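Local coordinates for protein probable acetolactate synthase isozyme III (Small subunit) (Nitrosomonas europaea ATCC 19718, PDB 2PC6) that probably serves as the regulatory small subunit of a two-component enzyme, with an N-terminal ACT domain followed by a second ACT-like domain, at residues A[23-28]-A[48-53]; A[64-67]-A[71-74]. All coordinates share one frame; numbering follows the deposited sequence. Where two conformers were deposited one is given.

Interaction 1. Residues A[23-28]-A[48-53]; sequences GLFSAR and MTLVTN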
ATOM      1  N   GLY A  23      14.688   8.840  -5.503  1.00 50.13           N
ATOM      2  CA  GLY A  23      15.877   9.676  -5.486  1.00 49.07           C
ATOM      3  C   GLY A  23      15.586  11.127  -5.864  1.00 49.34           C
ATOM      4  O   GLY A  23      16.088  12.079  -5.251  1.00 49.82           O
ATOM      5  N   LEU A  24      14.760  11.301  -6.883  1.00 49.82           N
ATOM      6  CA  LEU A  24      14.321  12.626  -7.323  1.00 50.01           C
ATOM      7  C   LEU A  24      13.715  13.457  -6.151  1.00 49.85           C
ATOM      8  O   LEU A  24      14.097  14.601  -5.964  1.00 49.35           O
ATOM      9  CB  LEU A  24      13.343  12.463  -8.494  1.00 50.15           C
ATOM     10  CG  LEU A  24      12.722  13.685  -9.172  1.00 51.68           C
ATOM     11  CD1 LEU A  24      12.211  13.305 -10.556  1.00 52.76           C
ATOM     12  CD2 LEU A  24      11.582  14.237  -8.326  1.00 50.34           C
ATOM     13  N   PHE A  25      12.814  12.870  -5.364  1.00 49.36           N
ATOM     14  CA  PHE A  25      12.306  13.522  -4.142  1.00 50.77           C
ATOM     15  C   PHE A  25      13.409  13.878  -3.142  1.00 51.52           C
ATOM     16  O   PHE A  25      13.555  15.047  -2.717  1.00 51.92           O
ATOM     17  CB  PHE A  25      11.253  12.653  -3.462  1.00 49.86           C
ATOM     18  CG  PHE A  25       9.907  12.698  -4.147  1.00 51.16           C
ATOM     19  CD1 PHE A  25       9.661  11.936  -5.296  1.00 48.36           C
ATOM     20  CD2 PHE A  25       8.877  13.526  -3.643  1.00 51.58           C
ATOM     21  CE1 PHE A  25       8.437  12.000  -5.936  1.00 49.85           C
ATOM     22  CE2 PHE A  25       7.632  13.596  -4.281  1.00 48.85           C
ATOM     23  CZ  PHE A  25       7.409  12.835  -5.421  1.00 49.66           C
ATOM     24  N   SER A  26      14.196  12.863  -2.802  1.00 52.33           N
ATOM     25  CA  SER A  26      15.254  12.975  -1.828  1.00 51.94           C
ATOM     26  C   SER A  26      16.229  14.069  -2.189  1.00 53.32           C
ATOM     27  O   SER A  26      16.570  14.898  -1.335  1.00 54.18           O
ATOM     28  CB  SER A  26      16.006  11.672  -1.747  1.00 51.65           C
ATOM     29  OG  SER A  26      17.186  11.901  -1.032  1.00 49.45           O
ATOM     30  N   ALA A  27      16.694  14.102  -3.436  1.00 53.31           N
ATOM     31  CA  ALA A  27      17.742  15.060  -3.753  1.00 54.08           C
ATOM     32  C   ALA A  27      17.359  16.466  -3.279  1.00 54.98           C
ATOM     33  O   ALA A  27      18.236  17.254  -2.879  1.00 55.65           O
ATOM     34  CB  ALA A  27      18.057  15.067  -5.262  1.00 53.99           C
ATOM     35  N   ARG A  28      16.056  16.777  -3.335  1.00 55.07           N
ATOM     36  CA  ARG A  28      15.568  18.145  -3.170  1.00 55.34           C
ATOM     37  C   ARG A  28      14.672  18.302  -1.935  1.00 56.16           C
ATOM     38  O   ARG A  28      14.084  19.373  -1.688  1.00 55.94           O
ATOM     39  CB  ARG A  28      14.873  18.624  -4.443  1.00 54.80           C
ATOM     40  CG  ARG A  28      15.828  19.368  -5.386  1.00 56.02           C
ATOM     41  CD  ARG A  28      15.074  20.221  -6.397  1.00 53.94           C
ATOM     42  NE  ARG A  28      15.927  21.058  -7.247  1.00 53.15           N
ATOM     43  CZ  ARG A  28      16.503  20.637  -8.378  1.00 54.37           C
ATOM     44  NH1 ARG A  28      16.347  19.361  -8.769  1.00 51.67           N
ATOM     45  NH2 ARG A  28      17.247  21.488  -9.114  1.00 50.87           N
HETATM   46  N   MSE A  48       1.684   3.693  -9.484  1.00 55.28           N
HETATM   47  CA  MSE A  48       2.131   4.216  -8.231  1.00 55.41           C
HETATM   48  C   MSE A  48       1.180   5.276  -7.795  1.00 54.49           C
HETATM   49  O   MSE A  48       0.760   6.120  -8.593  1.00 54.17           O
HETATM   50  CB  MSE A  48       3.518   4.802  -8.360  1.00 55.77           C
HETATM   51  CG  MSE A  48       4.045   5.393  -7.073  1.00 60.73           C
HETATM   52 SE   MSE A  48       5.926   6.013  -7.296  1.00 75.05          SE
HETATM   53  CE  MSE A  48       6.772   4.287  -7.885  1.00 65.55           C
ATOM     54  N   THR A  49       0.859   5.230  -6.514  1.00 53.50           N
ATOM     55  CA  THR A  49       0.126   6.289  -5.896  1.00 52.95           C
ATOM     56  C   THR A  49       1.013   6.863  -4.810  1.00 51.92           C
ATOM     57  O   THR A  49       1.373   6.175  -3.863  1.00 51.32           O
ATOM     58  CB  THR A  49      -1.195   5.789  -5.286  1.00 53.57           C
ATOM     59  OG1 THR A  49      -1.932   5.072  -6.286  1.00 54.82           O
ATOM     60  CG2 THR A  49      -1.988   6.946  -4.814  1.00 50.95           C
ATOM     61  N   LEU A  50       1.321   8.132  -4.956  1.00 50.37           N
ATOM     62  CA  LEU A  50       2.166   8.804  -4.052  1.00 51.33           C
ATOM     63  C   LEU A  50       1.456  10.039  -3.447  1.00 52.17           C
ATOM     64  O   LEU A  50       0.775  10.798  -4.159  1.00 52.46           O
ATOM     65  CB  LEU A  50       3.361   9.242  -4.868  1.00 51.96           C
ATOM     66  CG  LEU A  50       4.531   9.884  -4.187  1.00 53.65           C
ATOM     67  CD1 LEU A  50       5.626   9.794  -5.196  1.00 56.25           C
ATOM     68  CD2 LEU A  50       4.200  11.348  -3.865  1.00 56.28           C
ATOM     69  N   VAL A  51       1.606  10.241  -2.143  1.00 51.52           N
ATOM     70  CA  VAL A  51       1.029  11.407  -1.505  1.00 51.40           C
ATOM     71  C   VAL A  51       2.156  12.328  -1.099  1.00 51.17           C
ATOM     72  O   VAL A  51       3.101  11.903  -0.444  1.00 50.03           O
ATOM     73  CB  VAL A  51       0.229  11.045  -0.234  1.00 51.68           C
ATOM     74  CG1 VAL A  51      -0.191  12.302   0.502  1.00 50.75           C
ATOM     75  CG2 VAL A  51      -0.954  10.181  -0.579  1.00 51.94           C
ATOM     76  N   THR A  52       2.029  13.596  -1.481  1.00 51.60           N
ATOM     77  CA  THR A  52       2.982  14.620  -1.077  1.00 52.05           C
ATOM     78  C   THR A  52       2.297  15.891  -0.516  1.00 53.11           C
ATOM     79  O   THR A  52       1.106  16.162  -0.773  1.00 52.48           O
ATOM     80  CB  THR A  52       4.005  14.925  -2.205  1.00 52.27           C
ATOM     81  OG1 THR A  52       5.057  15.752  -1.676  1.00 53.54           O
ATOM     82  CG2 THR A  52       3.347  15.597  -3.449  1.00 50.58           C
ATOM     83  N   ASN A  53       3.039  16.631   0.304  1.00 54.25           N
ATOM     84  CA  ASN A  53       2.489  17.778   1.006  1.00 55.63           C
ATOM     85  C   ASN A  53       3.242  19.032   0.632  1.00 56.02           C
ATOM     86  O   ASN A  53       4.437  19.163   0.941  1.00 56.18           O
ATOM     87  CB  ASN A  53       2.561  17.595   2.533  1.00 56.36           C
ATOM     88  CG  ASN A  53       1.620  16.510   3.057  1.00 57.35           C
ATOM     89  OD1 ASN A  53       0.434  16.498   2.769  1.00 59.72           O
ATOM     90  ND2 ASN A  53       2.163  15.599   3.850  1.00 60.99           N
TER

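Interaction 2. Residues A[64-67]-A[71-74]; sequences KQLN and EVVK. With CA (calcium ion), chain E.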
ATOM      1  N   LYS A  64       6.591  18.297 -12.877  1.00 53.60           N
ATOM      2  CA  LYS A  64       7.403  18.572 -14.037  1.00 53.99           C
ATOM      3  C   LYS A  64       8.596  17.596 -14.028  1.00 53.90           C
ATOM      4  O   LYS A  64       8.781  16.842 -14.995  1.00 53.67           O
ATOM      5  CB  LYS A  64       7.825  20.051 -14.102  1.00 54.22           C
ATOM      6  N   GLN A  65       9.360  17.561 -12.932  1.00 53.73           N
ATOM      7  CA  GLN A  65      10.527  16.669 -12.893  1.00 54.03           C
ATOM      8  C   GLN A  65      10.157  15.197 -13.080  1.00 53.17           C
ATOM      9  O   GLN A  65      10.905  14.460 -13.719  1.00 53.27           O
ATOM     10  CB  GLN A  65      11.336  16.805 -11.612  1.00 54.41           C
ATOM     11  CG  GLN A  65      12.227  18.018 -11.490  1.00 57.47           C
ATOM     12  CD  GLN A  65      12.722  18.148 -10.041  1.00 63.04           C
ATOM     13  OE1 GLN A  65      12.286  19.031  -9.282  1.00 64.39           O
ATOM     14  NE2 GLN A  65      13.574  17.209  -9.632  1.00 64.93           N
ATOM     15  N   LEU A  66       9.026  14.758 -12.540  1.00 52.03           N
ATOM     16  CA  LEU A  66       8.692  13.336 -12.662  1.00 51.38           C
ATOM     17  C   LEU A  66       8.444  12.912 -14.106  1.00 51.14           C
ATOM     18  O   LEU A  66       8.873  11.834 -14.529  1.00 50.62           O
ATOM     19  CB  LEU A  66       7.501  12.959 -11.779  1.00 50.87           C
ATOM     20  CG  LEU A  66       7.760  12.639 -10.315  1.00 48.57           C
ATOM     21  CD1 LEU A  66       6.464  12.729  -9.548  1.00 45.12           C
ATOM     22  CD2 LEU A  66       8.294  11.276 -10.217  1.00 46.04           C
ATOM     23  N   ASN A  67       7.743  13.763 -14.850  1.00 51.48           N
ATOM     24  CA  ASN A  67       7.416  13.457 -16.239  1.00 52.26           C
ATOM     25  C   ASN A  67       8.656  13.322 -17.099  1.00 52.25           C
ATOM     26  O   ASN A  67       8.640  12.555 -18.050  1.00 51.89           O
ATOM     27  CB  ASN A  67       6.446  14.480 -16.841  1.00 52.39           C
ATOM     28  CG  ASN A  67       4.999  14.040 -16.714  1.00 54.35           C
ATOM     29  OD1 ASN A  67       4.126  14.815 -16.271  1.00 57.11           O
ATOM     30  ND2 ASN A  67       4.727  12.787 -17.097  1.00 53.87           N
ATOM     31  N   GLU A  71      11.124   6.512 -17.223  0.50 50.80           N
ATOM     32  CA  GLU A  71      10.406   5.359 -16.676  0.50 50.49           C
ATOM     33  C   GLU A  71       8.991   5.723 -16.193  0.50 51.10           C
ATOM     34  O   GLU A  71       8.166   4.837 -15.912  0.50 50.90           O
ATOM     35  CB  GLU A  71      11.217   4.673 -15.572  0.50 50.05           C
ATOM     36  CG  GLU A  71      12.397   3.833 -16.081  0.50 47.51           C
ATOM     37  CD  GLU A  71      13.408   3.511 -14.976  0.50 44.78           C
ATOM     38  OE1 GLU A  71      13.531   4.281 -13.998  0.50 42.45           O
ATOM     39  OE2 GLU A  71      14.102   2.488 -15.099  0.50 43.22           O
ATOM     40  N   VAL A  72       8.725   7.028 -16.108  1.00 51.16           N
ATOM     41  CA  VAL A  72       7.415   7.536 -15.816  1.00 50.98           C
ATOM     42  C   VAL A  72       6.665   7.798 -17.132  1.00 51.85           C
ATOM     43  O   VAL A  72       7.072   8.606 -17.945  1.00 50.88           O
ATOM     44  CB  VAL A  72       7.560   8.809 -15.018  1.00 51.67           C
ATOM     45  CG1 VAL A  72       6.226   9.604 -14.989  1.00 50.49           C
ATOM     46  CG2 VAL A  72       8.093   8.465 -13.584  1.00 49.90           C
ATOM     47  N   VAL A  73       5.557   7.096 -17.323  1.00 52.77           N
ATOM     48  CA  VAL A  73       4.932   6.984 -18.645  1.00 53.49           C
ATOM     49  C   VAL A  73       3.714   7.909 -18.803  1.00 53.30           C
ATOM     50  O   VAL A  73       3.582   8.600 -19.809  1.00 53.48           O
ATOM     51  CB  VAL A  73       4.533   5.487 -18.957  1.00 53.94           C
ATOM     52  CG1 VAL A  73       3.752   5.399 -20.269  1.00 54.83           C
ATOM     53  CG2 VAL A  73       5.775   4.576 -19.015  1.00 53.10           C
ATOM     54  N   LYS A  74       2.827   7.885 -17.808  1.00 52.98           N
ATOM     55  CA  LYS A  74       1.716   8.818 -17.680  1.00 52.71           C
ATOM     56  C   LYS A  74       1.666   9.237 -16.215  1.00 52.85           C
ATOM     57  O   LYS A  74       2.246   8.574 -15.338  1.00 53.26           O
ATOM     58  CB  LYS A  74       0.378   8.199 -18.154  1.00 52.64           C
ATOM     59  CG  LYS A  74       0.066   8.442 -19.661  1.00 52.16           C
TER
HETATM   60 CA    CA E 301       8.422  10.389 -19.048  1.00 73.11          CA
HETATM   61  O   HOH W   1       7.924  11.210 -21.096  1.00 74.64           O
HETATM   62  O   HOH W   2       8.682   8.575 -20.708  1.00 58.40           O

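Interaction 1. Residues A[23-28]-A[48-53]
Leu50, halfway along strand 45-54, and Phe25 of helix 17-28 approach each other from opposite directions, one from the sheet of the N-terminal ACT domain and the other from the helix, so this is helix-on-sheet packing inside the βαββαβ fold. Both methyls of Leu50 touch the ring. Leu50 CD1 lies 3.5 Å from Phe25 CZ and 3.6 Å from Phe25 CE1, while Leu50 CD2 is a little further off, at 3.9 Å from Phe25 CZ. The two methyls lie on one side of the ring plane, beside the CZ end of Phe25, and CD1 of Leu50 approaches the ring obliquely. CG of Leu50 stands anti to its backbone nitrogen (chi1 -174°), which extends the side chain toward the helix. Val51 turns to the other face of the strand, where it packs on Glu33 and Ser34. At Thr52 the chain again faces the helix, and the hydroxyl is held by a hydrogen bond to the carbonyl oxygen of Asn31. Phe25 is also lined by Tyr30, Ile32 and Ile62, and Ala15 of the second subunit packs on it, which brings the dimer partner to this buried spot. Thr52 OG1 sits near the plane of the ring, 4.3 Å from Phe25 CE2 at its edge.

Interaction 2. Residues A[64-67]-A[71-74]
Asn67, near the end of helix 56-68, and Val72, where strand 72-77 begins, lie 5.9 Å apart between their CA atoms, because the chain turns tightly from the last helix of the ACT domain into its last strand. A calcium ion sits at this turn and is bound by main-chain carbonyls: Asn67 O is 2.4 Å from it and Val72 O 2.5 Å, with Leu69 O from the loop between and two waters completing the modelled set. The metal thus ties the end of the helix to the start of the strand without using a carboxylate. Next to the metal site, Val72 rests its branched side chain against the backbone of Leu66. Val72 CB is 3.3 Å from Leu66 O, and Val72 CG1 and CG2 are 3.5 and 3.6 Å from that same Leu66 O. The branch anti to the backbone nitrogen is CG1 (chi1 165°); CG2 looks toward the side chain of Leu66, with a loose 4.4 Å between Val72 CG2 and Leu66 CD2. Leu66 itself continues inward to Leu9, Val21 and Leu75. The first bond of the Asn67 side chain points away from the strand; the side chain crosses that of Val72 at about a right angle, with Asn67 ND2 4.1 Å from Val72 CG1.

How the interactions relate
From the N terminus the chain runs through strand 3-12 and helix 17-28, then strand 34-39, before strand 45-54 returns to pack against helix 17-28; interaction 1 closes that loop of 19 residues. Helix 56-68 follows directly, and interaction 2 joins segments only three residues apart, across the turn into strand 72-77. The two are in series, neither nested nor crossing, with centres about 12 Å apart. Between them they join both helices of the ACT domain to its one antiparallel sheet, in which strand 3-12 lies between 45-54 and 72-77. The helices also meet each other: Leu24 CD1 packs 3.6 Å from Gln65 O, and Phe25 CE1 comes within 4.2 Å of Leu66 CD1.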